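Local coordinates for elongation factor G (Thermus thermophilus, PDB 2DY1), which binds GTP together with a magnesium ion and probably acts as a GTPase elongation factor in protein synthesis, at residues L262-L265 with E266-E270; W497-G501 with G502-S506; V617-A620 with E621-Y625. All coordinates share one frame; numbering follows the deposited sequence.

Contact 1 (L262-L265 with E266-E270); sequences LPLL and ELILE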
loop_
_atom_site.group_PDB
_atom_site.type_symbol
_atom_site.label_atom_id
_atom_site.label_comp_id
_atom_site.label_asym_id
_atom_site.label_seq_id
_atom_site.Cartn_x
_atom_site.Cartn_y
_atom_site.Cartn_z
ATOM N N LEU A 262 -23.709 19.145 8.017
ATOM C CA LEU A 262 -24.912 18.342 7.800
ATOM C C LEU A 262 -25.332 18.423 6.327
ATOM O O LEU A 262 -25.832 17.451 5.782
ATOM C CB LEU A 262 -26.029 18.740 8.779
ATOM C CG LEU A 262 -25.665 18.344 10.237
ATOM C CD1 LEU A 262 -26.762 18.777 11.211
ATOM C CD2 LEU A 262 -25.450 16.815 10.324
ATOM N N PRO A 263 -25.154 19.580 5.669
ATOM C CA PRO A 263 -25.527 19.626 4.244
ATOM C C PRO A 263 -24.692 18.595 3.436
ATOM O O PRO A 263 -25.175 18.020 2.454
ATOM C CB PRO A 263 -25.196 21.060 3.851
ATOM C CG PRO A 263 -25.583 21.814 5.087
ATOM C CD PRO A 263 -25.015 20.945 6.213
ATOM N N LEU A 264 -23.438 18.371 3.841
ATOM C CA LEU A 264 -22.587 17.385 3.159
ATOM C C LEU A 264 -23.182 15.989 3.364
ATOM O O LEU A 264 -23.210 15.172 2.443
ATOM C CB LEU A 264 -21.155 17.415 3.722
ATOM C CG LEU A 264 -20.236 16.272 3.285
ATOM C CD1 LEU A 264 -19.989 16.372 1.789
ATOM C CD2 LEU A 264 -18.910 16.349 4.033
ATOM N N LEU A 265 -23.650 15.711 4.577
ATOM C CA LEU A 265 -24.236 14.410 4.851
ATOM C C LEU A 265 -25.502 14.194 4.007
ATOM O O LEU A 265 -25.716 13.106 3.456
ATOM C CB LEU A 265 -24.534 14.292 6.344
ATOM C CG LEU A 265 -24.966 12.917 6.868
ATOM C CD1 LEU A 265 -23.966 11.843 6.457
ATOM C CD2 LEU A 265 -25.071 13.005 8.397
ATOM N N GLU A 266 -26.320 15.234 3.894
ATOM C CA GLU A 266 -27.542 15.148 3.098
ATOM C C GLU A 266 -27.171 14.920 1.631
ATOM O O GLU A 266 -27.817 14.132 0.925
ATOM C CB GLU A 266 -28.366 16.428 3.269
ATOM C CG GLU A 266 -28.885 16.604 4.702
ATOM C CD GLU A 266 -29.590 17.936 4.939
ATOM O OE1 GLU A 266 -29.105 18.968 4.434
ATOM O OE2 GLU A 266 -30.624 17.954 5.645
ATOM N N LEU A 267 -26.125 15.599 1.163
ATOM C CA LEU A 267 -25.684 15.422 -0.219
ATOM C C LEU A 267 -25.159 14.002 -0.456
ATOM O O LEU A 267 -25.347 13.448 -1.533
ATOM C CB LEU A 267 -24.624 16.473 -0.578
ATOM C CG LEU A 267 -24.029 16.428 -1.983
ATOM C CD1 LEU A 267 -25.124 16.652 -3.026
ATOM C CD2 LEU A 267 -22.956 17.505 -2.107
ATOM N N ILE A 268 -24.490 13.412 0.538
ATOM C CA ILE A 268 -24.010 12.039 0.399
ATOM C C ILE A 268 -25.211 11.124 0.147
ATOM O O ILE A 268 -25.181 10.270 -0.755
ATOM C CB ILE A 268 -23.260 11.608 1.676
ATOM C CG1 ILE A 268 -21.861 12.229 1.658
ATOM C CG2 ILE A 268 -23.183 10.084 1.773
ATOM C CD1 ILE A 268 -21.123 12.187 3.020
ATOM N N LEU A 269 -26.269 11.303 0.935
ATOM C CA LEU A 269 -27.469 10.485 0.778
ATOM C C LEU A 269 -28.119 10.725 -0.579
ATOM O O LEU A 269 -28.528 9.789 -1.269
ATOM C CB LEU A 269 -28.464 10.786 1.912
ATOM C CG LEU A 269 -27.953 10.280 3.260
ATOM C CD1 LEU A 269 -28.664 11.028 4.382
ATOM C CD2 LEU A 269 -28.168 8.749 3.377
ATOM N N GLU A 270 -28.183 11.981 -0.991
ATOM C CA GLU A 270 -28.815 12.298 -2.263
ATOM C C GLU A 270 -28.049 11.871 -3.512
ATOM O O GLU A 270 -28.640 11.418 -4.497
ATOM C CB GLU A 270 -29.064 13.808 -2.328
ATOM C CG GLU A 270 -29.510 14.308 -3.689
ATOM C CD GLU A 270 -29.616 15.823 -3.736
ATOM O OE1 GLU A 270 -28.991 16.490 -2.877
ATOM O OE2 GLU A 270 -30.307 16.345 -4.637
#

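Contact 2 (W497-G501 with G502-S506); sequences WRITG and GVIPS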
loop_
_atom_site.group_PDB
_atom_site.type_symbol
_atom_site.label_atom_id
_atom_site.label_comp_id
_atom_site.label_asym_id
_atom_site.label_seq_id
_atom_site.Cartn_x
_atom_site.Cartn_y
_atom_site.Cartn_z
ATOM N N TRP A 497 28.870 -32.836 -17.969
ATOM C CA TRP A 497 29.414 -34.154 -17.677
ATOM C C TRP A 497 30.226 -34.537 -18.912
ATOM O O TRP A 497 29.670 -34.728 -20.001
ATOM C CB TRP A 497 28.292 -35.154 -17.497
ATOM C CG TRP A 497 28.705 -36.511 -17.076
ATOM C CD1 TRP A 497 28.571 -37.664 -17.794
ATOM C CD2 TRP A 497 29.170 -36.896 -15.780
ATOM N NE1 TRP A 497 28.907 -38.747 -17.023
ATOM C CE2 TRP A 497 29.280 -38.304 -15.779
ATOM C CE3 TRP A 497 29.499 -36.186 -14.614
ATOM C CZ2 TRP A 497 29.697 -39.022 -14.653
ATOM C CZ3 TRP A 497 29.915 -36.896 -13.494
ATOM C CH2 TRP A 497 30.008 -38.302 -13.521
ATOM N N ARG A 498 31.541 -34.635 -18.758
ATOM C CA ARG A 498 32.399 -35.011 -19.876
ATOM C C ARG A 498 33.226 -36.236 -19.519
ATOM O O ARG A 498 34.323 -36.431 -20.021
ATOM C CB ARG A 498 33.314 -33.840 -20.267
ATOM C CG ARG A 498 32.558 -32.652 -20.869
ATOM C CD ARG A 498 31.983 -33.008 -22.244
ATOM N NE ARG A 498 31.268 -31.886 -22.844
ATOM C CZ ARG A 498 29.994 -31.578 -22.605
ATOM N NH1 ARG A 498 29.252 -32.308 -21.766
ATOM N NH2 ARG A 498 29.455 -30.532 -23.217
ATOM N N ILE A 499 32.675 -37.072 -18.642
ATOM C CA ILE A 499 33.349 -38.293 -18.239
ATOM C C ILE A 499 33.333 -39.266 -19.405
ATOM O O ILE A 499 32.306 -39.413 -20.073
ATOM C CB ILE A 499 32.632 -38.918 -17.004
ATOM C CG1 ILE A 499 32.990 -38.115 -15.746
ATOM C CG2 ILE A 499 33.028 -40.391 -16.820
ATOM C CD1 ILE A 499 34.459 -38.168 -15.367
ATOM N N THR A 500 34.476 -39.900 -19.661
ATOM C CA THR A 500 34.588 -40.868 -20.739
ATOM C C THR A 500 35.051 -42.224 -20.208
ATOM O O THR A 500 35.585 -42.325 -19.095
ATOM C CB THR A 500 35.595 -40.395 -21.813
ATOM O OG1 THR A 500 36.913 -40.368 -21.249
ATOM C CG2 THR A 500 35.223 -38.999 -22.319
ATOM N N GLY A 501 34.815 -43.268 -20.994
ATOM C CA GLY A 501 35.256 -44.600 -20.617
ATOM C C GLY A 501 34.586 -45.164 -19.385
ATOM O O GLY A 501 35.026 -46.180 -18.848
ATOM N N GLY A 502 33.527 -44.498 -18.927
ATOM C CA GLY A 502 32.821 -44.954 -17.740
ATOM C C GLY A 502 33.680 -44.935 -16.483
ATOM O O GLY A 502 33.408 -45.698 -15.534
ATOM N N VAL A 503 34.695 -44.070 -16.445
ATOM C CA VAL A 503 35.585 -44.020 -15.278
ATOM C C VAL A 503 34.843 -43.603 -14.014
ATOM O O VAL A 503 35.305 -43.889 -12.910
ATOM C CB VAL A 503 36.842 -43.141 -15.519
ATOM C CG1 VAL A 503 37.710 -43.799 -16.624
ATOM C CG2 VAL A 503 36.458 -41.727 -15.931
ATOM N N ILE A 504 33.733 -42.887 -14.174
ATOM C CA ILE A 504 32.845 -42.570 -13.039
ATOM C C ILE A 504 31.469 -42.933 -13.588
ATOM O O ILE A 504 31.068 -42.463 -14.663
ATOM C CB ILE A 504 32.779 -41.065 -12.606
ATOM C CG1 ILE A 504 34.110 -40.585 -12.023
ATOM C CG2 ILE A 504 31.684 -40.920 -11.502
ATOM C CD1 ILE A 504 34.169 -39.070 -11.755
ATOM N N PRO A 505 30.718 -43.779 -12.870
ATOM C CA PRO A 505 29.390 -44.158 -13.357
ATOM C C PRO A 505 28.449 -42.964 -13.369
ATOM O O PRO A 505 28.565 -42.060 -12.530
ATOM C CB PRO A 505 28.942 -45.229 -12.359
ATOM C CG PRO A 505 30.220 -45.763 -11.813
ATOM C CD PRO A 505 31.068 -44.537 -11.659
ATOM N N SER A 506 27.515 -42.970 -14.312
ATOM C CA SER A 506 26.559 -41.878 -14.450
ATOM C C SER A 506 25.714 -41.680 -13.200
ATOM O O SER A 506 25.208 -40.589 -12.958
ATOM C CB SER A 506 25.640 -42.126 -15.653
ATOM O OG SER A 506 24.902 -43.324 -15.485
HETATM O O HOH W 1 31.595 -42.461 -19.612
#

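Contact 3 (V617-A620 with E621-Y625); sequences VPLA and EVLEY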
loop_
_atom_site.group_PDB
_atom_site.type_symbol
_atom_site.label_atom_id
_atom_site.label_comp_id
_atom_site.label_asym_id
_atom_site.label_seq_id
_atom_site.Cartn_x
_atom_site.Cartn_y
_atom_site.Cartn_z
ATOM N N VAL A 617 23.075 2.230 -10.284
ATOM C CA VAL A 617 23.843 2.513 -9.089
ATOM C C VAL A 617 23.981 1.254 -8.250
ATOM O O VAL A 617 23.090 0.408 -8.247
ATOM C CB VAL A 617 23.125 3.602 -8.250
ATOM C CG1 VAL A 617 21.713 3.131 -7.907
ATOM C CG2 VAL A 617 23.907 3.902 -6.979
ATOM N N PRO A 618 25.105 1.109 -7.535
ATOM C CA PRO A 618 25.310 -0.072 -6.696
ATOM C C PRO A 618 24.263 -0.084 -5.588
ATOM O O PRO A 618 24.027 0.948 -4.957
ATOM C CB PRO A 618 26.702 0.146 -6.124
ATOM C CG PRO A 618 27.381 0.956 -7.169
ATOM C CD PRO A 618 26.321 1.941 -7.564
ATOM N N LEU A 619 23.643 -1.233 -5.347
ATOM C CA LEU A 619 22.638 -1.323 -4.292
ATOM C C LEU A 619 23.218 -0.822 -2.971
ATOM O O LEU A 619 22.523 -0.209 -2.162
ATOM C CB LEU A 619 22.180 -2.774 -4.114
ATOM C CG LEU A 619 21.254 -3.030 -2.923
ATOM C CD1 LEU A 619 19.883 -2.416 -3.229
ATOM C CD2 LEU A 619 21.131 -4.526 -2.671
ATOM N N ALA A 620 24.501 -1.084 -2.765
ATOM C CA ALA A 620 25.186 -0.707 -1.541
ATOM C C ALA A 620 25.242 0.800 -1.323
ATOM O O ALA A 620 25.526 1.253 -0.221
ATOM C CB ALA A 620 26.601 -1.278 -1.546
ATOM N N GLU A 621 24.975 1.562 -2.374
ATOM C CA GLU A 621 25.026 3.019 -2.274
ATOM C C GLU A 621 23.649 3.654 -2.138
ATOM O O GLU A 621 23.547 4.874 -1.973
ATOM C CB GLU A 621 25.707 3.603 -3.515
ATOM C CG GLU A 621 27.136 3.147 -3.720
ATOM C CD GLU A 621 28.029 3.534 -2.566
ATOM O OE1 GLU A 621 28.146 4.746 -2.287
ATOM O OE2 GLU A 621 28.609 2.626 -1.934
ATOM N N VAL A 622 22.596 2.840 -2.200
ATOM C CA VAL A 622 21.229 3.356 -2.136
ATOM C C VAL A 622 20.260 2.610 -1.219
ATOM O O VAL A 622 19.052 2.695 -1.415
ATOM C CB VAL A 622 20.583 3.367 -3.541
ATOM C CG1 VAL A 622 21.217 4.453 -4.410
ATOM C CG2 VAL A 622 20.748 1.995 -4.196
ATOM N N LEU A 623 20.762 1.894 -0.225
ATOM C CA LEU A 623 19.858 1.160 0.652
ATOM C C LEU A 623 18.982 2.089 1.486
ATOM O O LEU A 623 17.927 1.685 1.980
ATOM C CB LEU A 623 20.640 0.210 1.546
ATOM C CG LEU A 623 21.065 -1.076 0.826
ATOM C CD1 LEU A 623 22.074 -1.824 1.664
ATOM C CD2 LEU A 623 19.839 -1.937 0.564
ATOM N N GLU A 624 19.423 3.334 1.657
ATOM C CA GLU A 624 18.624 4.299 2.400
ATOM C C GLU A 624 18.338 5.515 1.550
ATOM O O GLU A 624 18.148 6.612 2.073
ATOM C CB GLU A 624 19.317 4.727 3.696
ATOM C CG GLU A 624 19.413 3.607 4.701
ATOM C CD GLU A 624 19.594 4.097 6.110
ATOM O OE1 GLU A 624 20.571 4.828 6.371
ATOM O OE2 GLU A 624 18.756 3.744 6.963
ATOM N N TYR A 625 18.290 5.324 0.236
ATOM C CA TYR A 625 18.007 6.433 -0.654
ATOM C C TYR A 625 16.631 7.000 -0.279
ATOM O O TYR A 625 16.408 8.207 -0.363
ATOM C CB TYR A 625 18.021 5.960 -2.114
ATOM C CG TYR A 625 18.077 7.086 -3.127
ATOM C CD1 TYR A 625 17.078 7.234 -4.089
ATOM C CD2 TYR A 625 19.128 8.008 -3.119
ATOM C CE1 TYR A 625 17.121 8.281 -5.024
ATOM C CE2 TYR A 625 19.178 9.057 -4.044
ATOM C CZ TYR A 625 18.175 9.184 -4.989
ATOM O OH TYR A 625 18.219 10.217 -5.898
HETATM O O HOH W 2 23.482 2.476 1.167
#

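Contact 1 (L262-L265 with E266-E270)
The carboxylate of Glu266 is the flat side-chain group that meets the preceding turn, and it does so obliquely: OE1 stands 3.6 Å from Pro263 CA. Its stem lies alongside the backbone, with CG 3.3 Å from Leu262 O. The remaining flat groups are peptide units, approached by N-H donors at their oxygens. Glu266 N meets Leu262 O at 3.0 Å. The next three donors repeat the pattern one residue further on each time: Leu267 N on Pro263 O at 2.9 Å, Ile268 N on Leu264 O at 2.9 Å, and Leu269 N on Leu265 O at 3.1 Å. Four successive i-to-i+4 bonds of this kind are the signature of an alpha helix. Pro263 sits in its first turn, where the missing N-H costs the helix no such bond.

On the apolar flank, Leu264 and Ile268 lie one turn apart and cross obliquely, Leu264 CG touching Ile268 CD1 at 4.2 Å. Ile268 carries CG1 beside its own backbone N (chi1 -78°), which lays this branch back over Leu264 O and brings CD1 within 4.5 Å of Leu265 CD1. The three side chains thus form one continuous hydrophobic surface, while Glu266 marks the more polar border.

That surface is buried in the GTP-binding domain of P-loop NTPase type. Leu265 reaches Leu69 and Phe71 of strand 65-71, and Ile268 touches Val76 and Met130 on two other strands of the same sheet. Leu264 packs on Leu25 and Leu265 on Leu29, so helix 261-271 packs on the central sheet beside helix 22-32, the helix that begins at the GTP-binding Lys22.

Contact 2 (W497-G501 with G502-S506)
Trp497 turns CG away from its backbone N (chi1 -175°), which sends the six-membered end of the indole toward Ile504, where CH2 rests 3.7 Å from CG2. Ile499 is bent back at its second torsion (chi2 -64°), so that its CD1 meets Ile504 CD1 at 3.7 Å, the two side chains crossing at about a right angle. The same isoleucine serves two other neighbours: its CG1 lies over one face of the Trp497 ring, toward the rim, and its CG2 touches Val503 CG2 at 3.8 Å. Ile504 O approaches the ring at its edge, 3.7 Å from Trp497 CZ2.

The chain reverses through a type I' beta turn from Thr500 to Val503, with Gly501 and Gly502 supplying the positive phi angles of its two central positions. Val503 N closes it on Thr500 O at 3.3 Å, a straight but long bond whose donor stands 41° above the carbonyl plane. A water bridges Gly502 N, at 2.9 Å, and Ile499 O.

In this stretch of domain IV, the isoleucines and Trp497 join Val537 and Ile512 in an apolar layer, whereas the exposed turn meets part of its polar needs through water.

Contact 3 (V617-A620 with E621-Y625)
Glu621 N gives a hydrogen bond of 2.8 Å to Pro618 O, and Val622 N follows with one of 3.1 Å to Leu619 O. Both are i-to-i+3 bonds, and their donors stand 52° and 61° above the respective carbonyl planes, as befits so tight a curl of the chain. This is the connection between strand 610-618 and helix 625-633 in the C-terminal domain, whose order of strands and helices is that of a ferredoxin-like fold. A type I beta turn from Val622 to Tyr625 completes it, placing Glu624 at the N-cap of the helix.

One water ties the two halves together: it donates to Ala620 O at 2.8 Å and accepts from Leu623 N at 3.1 Å. Arg597 adds a further hydrogen bond to Glu621 O.

Beyond the polar frame, Val617 and Val622 meet tip to tip, CG2 to CG1, at 3.8 Å. On another flank Leu619 CD1 reaches Leu623 CD2 at 3.8 Å, the side chains crossing at a slant. The Glu621 chain folds at its second torsion (chi2 -60°), with CG resting against the Pro618 ring and the carboxylate turned back near Ala620. Val622 CG2, held between its own backbone N and carbonyl carbon, lies 3.5 Å from Pro618 O and 3.5 Å from Leu619 O.

Overall arrangement
The three contacts follow one another along the chain without touching and fall in different domains of the factor. Contact 1 belongs to the nucleotide-binding domain: the side chain of Leu264 is about 11 Å from the bound GTP and about 14 Å from the magnesium ion, consistent with a layer behind the pocket rather than its wall. Contacts 2 and 3 lie away from the nucleotide and metal sites. The centres of contacts 1 and 2 are about 83 Å apart, on opposite sides of the chain's centre. Contact 3 falls between these extremes, its centre about 50 Å from that of contact 1 and about 47 Å from that of contact 2. Together they illustrate local folding in a helix, a reversing turn and a strand-to-helix connection.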